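Local coordinates for succinoglycan biosynthesis protein (Bacillus cereus ATCC 14579, PDB 2QGM), which is of unestablished function but belongs to the erythromycin esterase-like family and may take part in succinoglycan biosynthesis, at residues A[94-98]-A[147-152]; A[106-110]-A[163-167]; A[367-373]-A[420-424]; A[81-85]-A[408-412]. One frame throughout, in Å; residues are numbered along the deposited sequence.

Contact 1. Residues A[94-98]-A[147-152]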
loop_
_atom_site.group_PDB
_atom_site.type_symbol
_atom_site.label_atom_id
_atom_site.label_comp_id
_atom_site.label_asym_id
_atom_site.label_seq_id
_atom_site.Cartn_x
_atom_site.Cartn_y
_atom_site.Cartn_z
ATOM N N PHE A 94 -11.110 3.747 -3.274
ATOM C CA PHE A 94 -11.940 2.673 -3.802
ATOM C C PHE A 94 -12.461 3.135 -5.175
ATOM O O PHE A 94 -12.444 2.371 -6.139
ATOM C CB PHE A 94 -13.072 2.415 -2.793
ATOM C CG PHE A 94 -14.166 1.489 -3.266
ATOM C CD1 PHE A 94 -14.019 0.670 -4.388
ATOM C CD2 PHE A 94 -15.365 1.434 -2.548
ATOM C CE1 PHE A 94 -15.059 -0.185 -4.785
ATOM C CE2 PHE A 94 -16.399 0.586 -2.935
ATOM C CZ PHE A 94 -16.253 -0.231 -4.057
ATOM N N ARG A 95 -12.901 4.389 -5.272
ATOM C CA ARG A 95 -13.387 4.894 -6.553
ATOM C C ARG A 95 -12.257 4.818 -7.582
ATOM O O ARG A 95 -12.462 4.366 -8.707
ATOM C CB ARG A 95 -13.895 6.337 -6.408
ATOM C CG ARG A 95 -14.379 6.984 -7.694
ATOM C CD ARG A 95 -15.071 8.314 -7.399
ATOM N NE ARG A 95 -15.284 9.118 -8.600
ATOM C CZ ARG A 95 -16.183 8.849 -9.540
ATOM N NH1 ARG A 95 -16.979 7.791 -9.428
ATOM N NH2 ARG A 95 -16.279 9.635 -10.607
ATOM N N LEU A 96 -11.059 5.243 -7.184
ATOM C CA LEU A 96 -9.896 5.206 -8.066
ATOM C C LEU A 96 -9.579 3.776 -8.514
ATOM O O LEU A 96 -9.322 3.536 -9.685
ATOM C CB LEU A 96 -8.676 5.805 -7.360
ATOM C CG LEU A 96 -8.142 7.179 -7.779
ATOM C CD1 LEU A 96 -9.229 8.020 -8.434
ATOM C CD2 LEU A 96 -7.548 7.873 -6.554
ATOM N N VAL A 97 -9.593 2.836 -7.575
ATOM C CA VAL A 97 -9.327 1.434 -7.881
ATOM C C VAL A 97 -10.349 0.939 -8.899
ATOM O O VAL A 97 -10.002 0.334 -9.916
ATOM C CB VAL A 97 -9.403 0.554 -6.592
ATOM C CG1 VAL A 97 -9.371 -0.932 -6.961
ATOM C CG2 VAL A 97 -8.241 0.896 -5.655
ATOM N N LYS A 98 -11.620 1.225 -8.645
ATOM C CA LYS A 98 -12.667 0.790 -9.560
ATOM C C LYS A 98 -12.440 1.338 -10.971
ATOM O O LYS A 98 -12.638 0.630 -11.963
ATOM C CB LYS A 98 -14.034 1.222 -9.027
ATOM C CG LYS A 98 -15.192 0.505 -9.694
ATOM C CD LYS A 98 -16.513 0.878 -9.044
ATOM C CE LYS A 98 -17.662 0.135 -9.684
ATOM N NZ LYS A 98 -18.962 0.614 -9.150
ATOM N N ALA A 147 -16.232 -2.379 1.814
ATOM C CA ALA A 147 -17.127 -2.142 0.686
ATOM C C ALA A 147 -16.363 -2.376 -0.613
ATOM O O ALA A 147 -16.920 -2.895 -1.575
ATOM C CB ALA A 147 -17.668 -0.719 0.724
HETATM N N MSE A 148 -15.085 -2.006 -0.634
HETATM C CA MSE A 148 -14.264 -2.201 -1.829
HETATM C C MSE A 148 -13.993 -3.682 -2.042
HETATM O O MSE A 148 -14.089 -4.173 -3.160
HETATM C CB MSE A 148 -12.941 -1.440 -1.712
HETATM C CG MSE A 148 -11.937 -1.717 -2.831
HETATM SE SE MSE A 148 -10.309 -0.742 -2.541
HETATM C CE MSE A 148 -9.667 -1.647 -0.963
ATOM N N ILE A 149 -13.670 -4.395 -0.967
ATOM C CA ILE A 149 -13.396 -5.813 -1.074
ATOM C C ILE A 149 -14.620 -6.546 -1.622
ATOM O O ILE A 149 -14.492 -7.475 -2.418
ATOM C CB ILE A 149 -12.983 -6.385 0.295
ATOM C CG1 ILE A 149 -11.696 -5.701 0.753
ATOM C CG2 ILE A 149 -12.819 -7.901 0.211
ATOM C CD1 ILE A 149 -11.221 -6.089 2.132
ATOM N N GLU A 150 -15.807 -6.116 -1.214
ATOM C CA GLU A 150 -17.024 -6.744 -1.708
ATOM C C GLU A 150 -17.191 -6.478 -3.203
ATOM O O GLU A 150 -17.585 -7.367 -3.954
ATOM C CB GLU A 150 -18.234 -6.239 -0.929
ATOM C CG GLU A 150 -18.194 -6.672 0.526
ATOM C CD GLU A 150 -19.340 -6.109 1.324
ATOM O OE1 GLU A 150 -19.595 -4.893 1.200
ATOM O OE2 GLU A 150 -19.979 -6.875 2.077
ATOM N N TRP A 151 -16.880 -5.260 -3.635
ATOM C CA TRP A 151 -16.972 -4.940 -5.054
ATOM C C TRP A 151 -16.026 -5.834 -5.853
ATOM O O TRP A 151 -16.360 -6.317 -6.936
ATOM C CB TRP A 151 -16.605 -3.480 -5.319
ATOM C CG TRP A 151 -16.403 -3.232 -6.777
ATOM C CD1 TRP A 151 -17.367 -3.177 -7.734
ATOM C CD2 TRP A 151 -15.145 -3.154 -7.466
ATOM N NE1 TRP A 151 -16.794 -3.079 -8.980
ATOM C CE2 TRP A 151 -15.431 -3.063 -8.843
ATOM C CE3 TRP A 151 -13.806 -3.156 -7.052
ATOM C CZ2 TRP A 151 -14.427 -2.979 -9.814
ATOM C CZ3 TRP A 151 -12.806 -3.073 -8.020
ATOM C CH2 TRP A 151 -13.127 -2.986 -9.383
HETATM N N MSE A 152 -14.828 -6.046 -5.323
HETATM C CA MSE A 152 -13.846 -6.890 -6.004
HETATM C C MSE A 152 -14.416 -8.299 -6.201
HETATM O O MSE A 152 -14.256 -8.909 -7.265
HETATM C CB MSE A 152 -12.549 -6.953 -5.190
HETATM C CG MSE A 152 -11.828 -5.618 -5.083
HETATM SE SE MSE A 152 -10.144 -5.761 -4.167
HETATM C CE MSE A 152 -9.416 -4.040 -4.692
#
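Phe94 and Met148, a selenomethionine, meet face to backbone between two helices that run side by side in nearly the same direction, the axes of the two short segments approaching to 10.5 Å and inclined at 17°. Contacts to ring faces come first. The CA of Met148 sits over the centre of the Phe94 ring, 3.5 Å from its centroid, a CH-pi contact made by the helix backbone itself. The two side chains pass alongside with opposed directions, which brings Met148 CG to 3.5 Å from Phe94 CD1 and leaves the selenium oblique to the ring in a Met-aromatic contact. The Trp151 indole is met on one face by the aliphatic part of Lys98: CG stands over the six-membered ring, and the extended chain carries CE to 3.4 Å from Trp151 NE1. Between the two aromatic residues the relation is oblique, the planes of the Phe94 ring and the indole five-membered ring lying 47° apart, while Phe94 CZ presses on Trp151 CB at 3.5 Å.

Aliphatic packing completes the contact. In Val97 a chi1 of 170° sets CG1 anti to the backbone N and aims it at Met152 CE (3.8 Å), leaving CG2 near Met148 SE at 4.1 Å.

Helices 87-104 and 143-157 thus form one layer against the main sheet. Val97, Met148 and Met152 all rest on Phe109 of strand 108-111, and Val97 and Met148 also reach Trp304 of strand 301-304, whereas Phe94 leans on Pro57 in a loop.

Contact 2. Residues A[106-110]-A[163-167]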
loop_
_atom_site.group_PDB
_atom_site.type_symbol
_atom_site.label_atom_id
_atom_site.label_comp_id
_atom_site.label_asym_id
_atom_site.label_seq_id
_atom_site.Cartn_x
_atom_site.Cartn_y
_atom_site.Cartn_z
ATOM N N PHE A 106 -6.385 -2.551 -14.969
ATOM C CA PHE A 106 -5.557 -2.920 -13.829
ATOM C C PHE A 106 -6.171 -4.188 -13.249
ATOM O O PHE A 106 -7.392 -4.307 -13.156
ATOM C CB PHE A 106 -5.487 -1.770 -12.821
ATOM C CG PHE A 106 -4.429 -0.753 -13.162
ATOM C CD1 PHE A 106 -3.171 -0.814 -12.568
ATOM C CD2 PHE A 106 -4.669 0.222 -14.129
ATOM C CE1 PHE A 106 -2.158 0.088 -12.937
ATOM C CE2 PHE A 106 -3.672 1.131 -14.509
ATOM C CZ PHE A 106 -2.414 1.063 -13.912
ATOM N N THR A 107 -5.323 -5.138 -12.870
ATOM C CA THR A 107 -5.803 -6.434 -12.394
ATOM C C THR A 107 -5.224 -6.959 -11.087
ATOM O O THR A 107 -5.839 -7.785 -10.414
ATOM C CB THR A 107 -5.548 -7.480 -13.475
ATOM O OG1 THR A 107 -4.169 -7.414 -13.865
ATOM C CG2 THR A 107 -6.422 -7.209 -14.700
ATOM N N ASN A 108 -4.034 -6.501 -10.733
ATOM C CA ASN A 108 -3.400 -6.956 -9.494
ATOM C C ASN A 108 -3.551 -5.906 -8.410
ATOM O O ASN A 108 -3.111 -4.765 -8.572
ATOM C CB ASN A 108 -1.911 -7.218 -9.727
ATOM C CG ASN A 108 -1.667 -8.168 -10.875
ATOM O OD1 ASN A 108 -0.842 -7.906 -11.752
ATOM N ND2 ASN A 108 -2.380 -9.286 -10.876
ATOM N N PHE A 109 -4.176 -6.284 -7.303
ATOM C CA PHE A 109 -4.347 -5.349 -6.206
ATOM C C PHE A 109 -3.414 -5.782 -5.077
ATOM O O PHE A 109 -3.704 -6.742 -4.354
ATOM C CB PHE A 109 -5.800 -5.345 -5.730
ATOM C CG PHE A 109 -6.075 -4.341 -4.651
ATOM C CD1 PHE A 109 -6.144 -2.978 -4.944
ATOM C CD2 PHE A 109 -6.213 -4.751 -3.324
ATOM C CE1 PHE A 109 -6.344 -2.036 -3.930
ATOM C CE2 PHE A 109 -6.412 -3.819 -2.308
ATOM C CZ PHE A 109 -6.475 -2.460 -2.607
ATOM N N ALA A 110 -2.292 -5.076 -4.944
ATOM C CA ALA A 110 -1.286 -5.373 -3.915
ATOM C C ALA A 110 -1.450 -4.389 -2.766
ATOM O O ALA A 110 -1.194 -3.190 -2.920
ATOM C CB ALA A 110 0.124 -5.270 -4.516
ATOM N N LYS A 163 -10.399 -12.123 -16.965
ATOM C CA LYS A 163 -9.181 -11.796 -16.232
ATOM C C LYS A 163 -9.633 -11.278 -14.872
ATOM O O LYS A 163 -10.160 -10.170 -14.766
ATOM C CB LYS A 163 -8.385 -10.721 -16.976
ATOM C CG LYS A 163 -8.044 -11.090 -18.413
ATOM C CD LYS A 163 -7.289 -12.417 -18.506
ATOM C CE LYS A 163 -5.951 -12.373 -17.781
ATOM N NZ LYS A 163 -5.217 -13.665 -17.925
ATOM N N LYS A 164 -9.429 -12.097 -13.845
ATOM C CA LYS A 164 -9.842 -11.768 -12.480
ATOM C C LYS A 164 -8.862 -10.898 -11.698
ATOM O O LYS A 164 -7.654 -10.948 -11.914
ATOM C CB LYS A 164 -10.073 -13.058 -11.691
ATOM C CG LYS A 164 -10.972 -14.067 -12.384
ATOM C CD LYS A 164 -12.341 -13.480 -12.685
ATOM C CE LYS A 164 -13.293 -14.552 -13.180
ATOM N NZ LYS A 164 -12.775 -15.181 -14.426
ATOM N N ILE A 165 -9.396 -10.106 -10.777
ATOM C CA ILE A 165 -8.557 -9.265 -9.934
ATOM C C ILE A 165 -7.876 -10.202 -8.954
ATOM O O ILE A 165 -8.515 -11.100 -8.407
ATOM C CB ILE A 165 -9.395 -8.253 -9.115
ATOM C CG1 ILE A 165 -10.115 -7.274 -10.041
ATOM C CG2 ILE A 165 -8.497 -7.494 -8.147
ATOM C CD1 ILE A 165 -11.129 -6.395 -9.311
ATOM N N GLN A 166 -6.582 -10.001 -8.736
ATOM C CA GLN A 166 -5.836 -10.820 -7.794
ATOM C C GLN A 166 -5.549 -9.940 -6.582
ATOM O O GLN A 166 -5.149 -8.783 -6.726
ATOM C CB GLN A 166 -4.513 -11.286 -8.419
ATOM C CG GLN A 166 -4.677 -12.230 -9.615
ATOM C CD GLN A 166 -5.367 -13.529 -9.244
ATOM O OE1 GLN A 166 -5.018 -14.170 -8.250
ATOM N NE2 GLN A 166 -6.343 -13.934 -10.051
ATOM N N PHE A 167 -5.773 -10.474 -5.388
ATOM C CA PHE A 167 -5.490 -9.718 -4.177
ATOM C C PHE A 167 -4.175 -10.260 -3.635
ATOM O O PHE A 167 -4.036 -11.476 -3.449
ATOM C CB PHE A 167 -6.598 -9.919 -3.140
ATOM C CG PHE A 167 -6.517 -8.960 -1.989
ATOM C CD1 PHE A 167 -5.452 -9.018 -1.086
ATOM C CD2 PHE A 167 -7.472 -7.967 -1.834
ATOM C CE1 PHE A 167 -5.347 -8.088 -0.048
ATOM C CE2 PHE A 167 -7.378 -7.035 -0.802
ATOM C CZ PHE A 167 -6.314 -7.091 0.094
#
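With CG anti to the backbone N in both Phe109 (chi1 -176°) and Phe167 (chi1 -168°), the two rings project in the same direction from paired positions of neighbouring strands. They do not stack flat: the edge of Phe109 is directed toward the face of Phe167 in an offset edge-to-face pair, planes 60° apart, with Phe109 CD2 lying 3.6 Å from Phe167 CE2. Ile165 adds its CG2 branch 4.2 Å from Phe109 CB.

The backbone supplies the polar part. Gln166 bonds to the residues flanking its partner Asn108, as parallel strands do: its N donates to Thr107 O at 2.9 Å, and its O receives Phe109 N at 2.7 Å. A CA-H...O contact from Ile165 CA to Thr107 O, at 3.1 Å, supplements the first bond.

Strand 166-171 is the outermost strand at this end of the mixed sheet, and Asn122 of helix 115-127 bonds to both the N of Phe167 and the OE1 of Gln166. The chemistry is accordingly divided, with peptide hydrogen bonds setting the strand register and the two phenylalanines joining the strands through apolar contact on the face that helices 87-104, 115-127 and 143-157 pack against.

Contact 3. Residues A[367-373]-A[420-424]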
loop_
_atom_site.group_PDB
_atom_site.type_symbol
_atom_site.label_atom_id
_atom_site.label_comp_id
_atom_site.label_asym_id
_atom_site.label_seq_id
_atom_site.Cartn_x
_atom_site.Cartn_y
_atom_site.Cartn_z
ATOM N N ILE A 367 -6.486 16.722 12.858
ATOM C CA ILE A 367 -5.333 17.074 12.047
ATOM C C ILE A 367 -4.727 18.416 12.456
ATOM O O ILE A 367 -5.389 19.453 12.379
ATOM C CB ILE A 367 -5.718 17.150 10.556
ATOM C CG1 ILE A 367 -6.169 15.773 10.067
ATOM C CG2 ILE A 367 -4.532 17.641 9.727
ATOM C CD1 ILE A 367 -6.619 15.760 8.612
ATOM N N PRO A 368 -3.460 18.408 12.901
ATOM C CA PRO A 368 -2.797 19.650 13.307
ATOM C C PRO A 368 -2.643 20.582 12.107
ATOM O O PRO A 368 -2.403 20.133 10.985
ATOM C CB PRO A 368 -1.442 19.171 13.824
ATOM C CG PRO A 368 -1.718 17.790 14.297
ATOM C CD PRO A 368 -2.619 17.242 13.217
ATOM N N GLN A 369 -2.773 21.879 12.360
ATOM C CA GLN A 369 -2.660 22.898 11.328
ATOM C C GLN A 369 -1.238 23.446 11.204
ATOM O O GLN A 369 -0.518 23.568 12.197
ATOM C CB GLN A 369 -3.631 24.039 11.645
ATOM C CG GLN A 369 -3.416 25.313 10.851
ATOM C CD GLN A 369 -4.168 26.497 11.441
ATOM O OE1 GLN A 369 -4.072 27.619 10.943
ATOM N NE2 GLN A 369 -4.920 26.251 12.513
ATOM N N ASP A 370 -0.846 23.755 9.969
ATOM C CA ASP A 370 0.464 24.326 9.650
ATOM C C ASP A 370 0.271 25.183 8.399
ATOM O O ASP A 370 0.176 24.661 7.289
ATOM C CB ASP A 370 1.498 23.236 9.364
ATOM C CG ASP A 370 2.911 23.790 9.269
ATOM O OD1 ASP A 370 3.096 24.849 8.634
ATOM O OD2 ASP A 370 3.845 23.172 9.825
ATOM N N VAL A 371 0.218 26.499 8.580
ATOM C CA VAL A 371 -0.002 27.417 7.465
ATOM C C VAL A 371 1.093 27.443 6.401
ATOM O O VAL A 371 0.945 28.102 5.369
ATOM C CB VAL A 371 -0.214 28.849 7.982
ATOM C CG1 VAL A 371 -1.292 28.851 9.051
ATOM C CG2 VAL A 371 1.094 29.409 8.522
ATOM N N LYS A 372 2.184 26.729 6.643
ATOM C CA LYS A 372 3.287 26.688 5.692
ATOM C C LYS A 372 3.283 25.416 4.836
ATOM O O LYS A 372 3.934 25.359 3.793
ATOM C CB LYS A 372 4.613 26.801 6.442
ATOM C CG LYS A 372 5.222 28.196 6.431
ATOM C CD LYS A 372 5.711 28.538 5.034
ATOM C CE LYS A 372 6.628 29.750 5.048
ATOM N NZ LYS A 372 7.153 30.077 3.691
ATOM N N SER A 373 2.528 24.410 5.265
ATOM C CA SER A 373 2.467 23.128 4.557
ATOM C C SER A 373 1.809 23.141 3.176
ATOM O O SER A 373 1.001 24.017 2.855
ATOM C CB SER A 373 1.746 22.095 5.425
ATOM O OG SER A 373 0.372 22.413 5.568
ATOM N N VAL A 420 3.928 15.440 13.030
ATOM C CA VAL A 420 3.204 14.898 11.886
ATOM C C VAL A 420 3.428 15.691 10.599
ATOM O O VAL A 420 2.787 15.434 9.580
ATOM C CB VAL A 420 1.678 14.809 12.179
ATOM C CG1 VAL A 420 1.410 13.693 13.190
ATOM C CG2 VAL A 420 1.163 16.139 12.707
ATOM N N TYR A 421 4.334 16.662 10.652
ATOM C CA TYR A 421 4.679 17.466 9.479
ATOM C C TYR A 421 6.152 17.245 9.167
ATOM O O TYR A 421 6.989 17.212 10.071
ATOM C CB TYR A 421 4.392 18.948 9.732
ATOM C CG TYR A 421 2.950 19.301 9.461
ATOM C CD1 TYR A 421 2.471 19.394 8.155
ATOM C CD2 TYR A 421 2.054 19.496 10.505
ATOM C CE1 TYR A 421 1.128 19.674 7.898
ATOM C CE2 TYR A 421 0.712 19.772 10.265
ATOM C CZ TYR A 421 0.253 19.860 8.960
ATOM O OH TYR A 421 -1.074 20.126 8.726
ATOM N N PHE A 422 6.461 17.088 7.885
ATOM C CA PHE A 422 7.823 16.826 7.451
ATOM C C PHE A 422 8.262 17.697 6.286
ATOM O O PHE A 422 7.556 17.810 5.281
ATOM C CB PHE A 422 7.946 15.352 7.074
ATOM C CG PHE A 422 7.633 14.416 8.205
ATOM C CD1 PHE A 422 8.635 14.005 9.079
ATOM C CD2 PHE A 422 6.327 13.983 8.425
ATOM C CE1 PHE A 422 8.342 13.173 10.164
ATOM C CE2 PHE A 422 6.018 13.153 9.505
ATOM C CZ PHE A 422 7.028 12.747 10.377
ATOM N N ASP A 423 9.435 18.303 6.430
ATOM C CA ASP A 423 9.971 19.174 5.400
ATOM C C ASP A 423 10.483 18.382 4.201
ATOM O O ASP A 423 11.395 17.563 4.319
ATOM C CB ASP A 423 11.091 20.037 5.980
ATOM C CG ASP A 423 11.544 21.110 5.018
ATOM O OD1 ASP A 423 12.165 20.761 3.994
ATOM O OD2 ASP A 423 11.268 22.299 5.281
ATOM N N THR A 424 9.885 18.641 3.042
ATOM C CA THR A 424 10.261 17.956 1.815
ATOM C C THR A 424 9.596 18.622 0.610
ATOM O O THR A 424 8.882 19.613 0.754
ATOM C CB THR A 424 9.838 16.463 1.867
ATOM O OG1 THR A 424 10.302 15.787 0.693
ATOM C CG2 THR A 424 8.322 16.346 1.947
#
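Tyr421 carries the tight half of this contact, its ring packed against the loop 367-373. The phenol OH donates to Pro368 O at 2.6 Å, a short bond in which the donor is tilted 20° out of the carbonyl plane. Over one ring face lies Asp370 CB, 3.7 Å from the ring centroid and close to the normal, so a methylene rather than the carboxylate does the CH-pi packing; the carboxylate plane is turned 61° from the ring. Ser373 approaches obliquely, CB 3.5 Å from Tyr421 CE1. The hydrogen bond fixes the ring's outer end and the methylene contact bears on its face.

What shapes the loop is a type I beta turn from Asp370 to Ser373, combined with an Asx turn in which Asp370 OD1 accepts from Lys372 N at 2.9 Å through its anti lone pair. Asp370 O is gripped twice, by the N and the OG of Ser373, the latter at 2.8 Å. Ser373 is also the N-cap of helix 374-380, its chi1 of 68° placing OG where it can serve Tyr376 N as well. Ser373 thus both touches the tyrosine and begins the helix.

The looser part lies at the rim, where Pro368 CG meets Val420 CG2 at 3.7 Å and the two side chains cross at about a right angle. Val371 and Lys372, at the crest of the turn, are exposed to solvent, and Gln369 extends from the loop toward Tyr376.

Contact 4. Residues A[81-85]-A[408-412]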
loop_
_atom_site.group_PDB
_atom_site.type_symbol
_atom_site.label_atom_id
_atom_site.label_comp_id
_atom_site.label_asym_id
_atom_site.label_seq_id
_atom_site.Cartn_x
_atom_site.Cartn_y
_atom_site.Cartn_z
ATOM N N GLU A 81 -2.260 7.199 0.944
ATOM C CA GLU A 81 -3.274 7.740 1.841
ATOM C C GLU A 81 -2.549 8.594 2.876
ATOM O O GLU A 81 -1.543 8.169 3.466
ATOM C CB GLU A 81 -4.087 6.611 2.500
ATOM C CG GLU A 81 -3.259 5.450 3.022
ATOM C CD GLU A 81 -4.118 4.251 3.365
ATOM O OE1 GLU A 81 -4.961 3.870 2.526
ATOM O OE2 GLU A 81 -3.950 3.676 4.464
ATOM N N ASN A 82 -3.050 9.812 3.076
ATOM C CA ASN A 82 -2.434 10.749 4.005
ATOM C C ASN A 82 -2.436 10.261 5.449
ATOM O O ASN A 82 -1.528 10.574 6.218
ATOM C CB ASN A 82 -3.118 12.116 3.911
ATOM C CG ASN A 82 -2.155 13.254 4.178
ATOM O OD1 ASN A 82 -1.051 13.032 4.679
ATOM N ND2 ASN A 82 -2.559 14.477 3.845
ATOM N N THR A 83 -3.471 9.519 5.820
ATOM C CA THR A 83 -3.565 8.953 7.158
ATOM C C THR A 83 -4.086 7.544 6.962
ATOM O O THR A 83 -4.376 7.134 5.831
ATOM C CB THR A 83 -4.566 9.707 8.065
ATOM O OG1 THR A 83 -5.893 9.218 7.824
ATOM C CG2 THR A 83 -4.513 11.206 7.788
ATOM N N HIS A 84 -4.199 6.802 8.060
ATOM C CA HIS A 84 -4.726 5.439 8.034
ATOM C C HIS A 84 -6.126 5.451 8.648
ATOM O O HIS A 84 -6.618 4.425 9.101
ATOM C CB HIS A 84 -3.823 4.501 8.842
ATOM C CG HIS A 84 -2.653 3.972 8.070
ATOM N ND1 HIS A 84 -1.427 3.716 8.646
ATOM C CD2 HIS A 84 -2.540 3.598 6.772
ATOM C CE1 HIS A 84 -0.611 3.209 7.738
ATOM N NE2 HIS A 84 -1.263 3.127 6.593
ATOM N N GLY A 85 -6.775 6.615 8.659
ATOM C CA GLY A 85 -8.105 6.683 9.241
ATOM C C GLY A 85 -9.041 7.769 8.739
ATOM O O GLY A 85 -9.872 8.264 9.503
ATOM N N LEU A 408 2.203 17.002 5.511
ATOM C CA LEU A 408 1.513 16.241 6.537
ATOM C C LEU A 408 1.663 14.748 6.295
ATOM O O LEU A 408 1.624 14.300 5.155
ATOM C CB LEU A 408 0.028 16.581 6.529
ATOM C CG LEU A 408 -0.825 15.709 7.452
ATOM C CD1 LEU A 408 -0.507 16.068 8.899
ATOM C CD2 LEU A 408 -2.309 15.911 7.136
ATOM N N SER A 409 1.826 13.987 7.370
ATOM C CA SER A 409 1.952 12.538 7.279
ATOM C C SER A 409 1.623 11.955 8.647
ATOM O O SER A 409 2.351 12.160 9.617
ATOM C CB SER A 409 3.363 12.147 6.850
ATOM O OG SER A 409 3.394 10.802 6.398
ATOM N N ILE A 410 0.508 11.232 8.716
ATOM C CA ILE A 410 0.048 10.642 9.973
ATOM C C ILE A 410 -0.082 9.130 9.858
ATOM O O ILE A 410 -0.765 8.619 8.969
ATOM C CB ILE A 410 -1.328 11.208 10.388
ATOM C CG1 ILE A 410 -1.255 12.742 10.477
ATOM C CG2 ILE A 410 -1.745 10.614 11.730
ATOM C CD1 ILE A 410 -2.596 13.400 10.751
ATOM N N GLY A 411 0.573 8.419 10.769
ATOM C CA GLY A 411 0.513 6.968 10.760
ATOM C C GLY A 411 -0.645 6.429 11.580
ATOM O O GLY A 411 -1.630 7.131 11.827
ATOM N N GLY A 412 -0.528 5.175 11.999
ATOM C CA GLY A 412 -1.573 4.560 12.791
ATOM C C GLY A 412 -1.494 4.980 14.242
ATOM O O GLY A 412 -2.408 4.711 15.025
HETATM O O HOH W 1 -4.389 7.103 10.884
#
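Two irregular loop segments, 81-85 and 408-412, run nearly in the same direction, 10° apart end to end, and are joined by a long but straight hydrogen bond from Ile410 N to Asn82 O (3.3 Å, 170° at the hydrogen). One residue further, Thr83 CA directs a CA-H...O contact to Ile410 O at 3.4 Å. A water then continues the pairing where the chains diverge: it accepts from His84 N at 2.8 Å and donates to Gly411 O at 2.9 Å.

Among the side chains, Asn82 crosses Leu408 at about a right angle, its side chain lying against the CD2 branch of Leu408. Thr83 and Ile410 send their side chains out alongside each other with a common heading, the methyl CG2 of the threonine 4.1 Å from Ile410 CB. A chi1 of 84° turns the threonine OG1 toward the following residues, where it accepts from Gly85 N at 2.9 Å in an ST turn, and leaves CG2 beside the isoleucine; Ser86 is a further partner of the hydroxyl. The His84 ring presents an edge toward the backbone of Gly412.

Segment 81-85 follows strand 76-79 of the main sheet, and 408-412 begins at the end of strand 404-408 of a two-stranded antiparallel sheet, so the contact joins the two sheets through their loops. His306, just before helix 307-310, meets the His84 ring edge-to-face and hydrogen-bonds to Ile410 O, while Glu81 forms a salt bridge with Lys93 of helix 87-104, the helix that the first loop leads into.

How the contacts relate
Contacts 1 and 2 have centres 11 Å apart, and the two helices of contact 1 pack on strand 108-111 of contact 2. Their segments alternate along the chain, each helix being followed by its strand. Contacts 3 and 4, with centres 12 Å apart, meet through the small sheet of strands 404-408 and 421-425, and their segments also alternate. Contact 4 pairs residues more than 300 positions apart and encloses contacts 1 and 2 in its loop, with nearest atoms about 8 Å from each. It thereby ties the early main-sheet region to the late part of the chain. Contacts 2 and 3, 35 Å apart between centres, lie on opposite sides of the chain's centre.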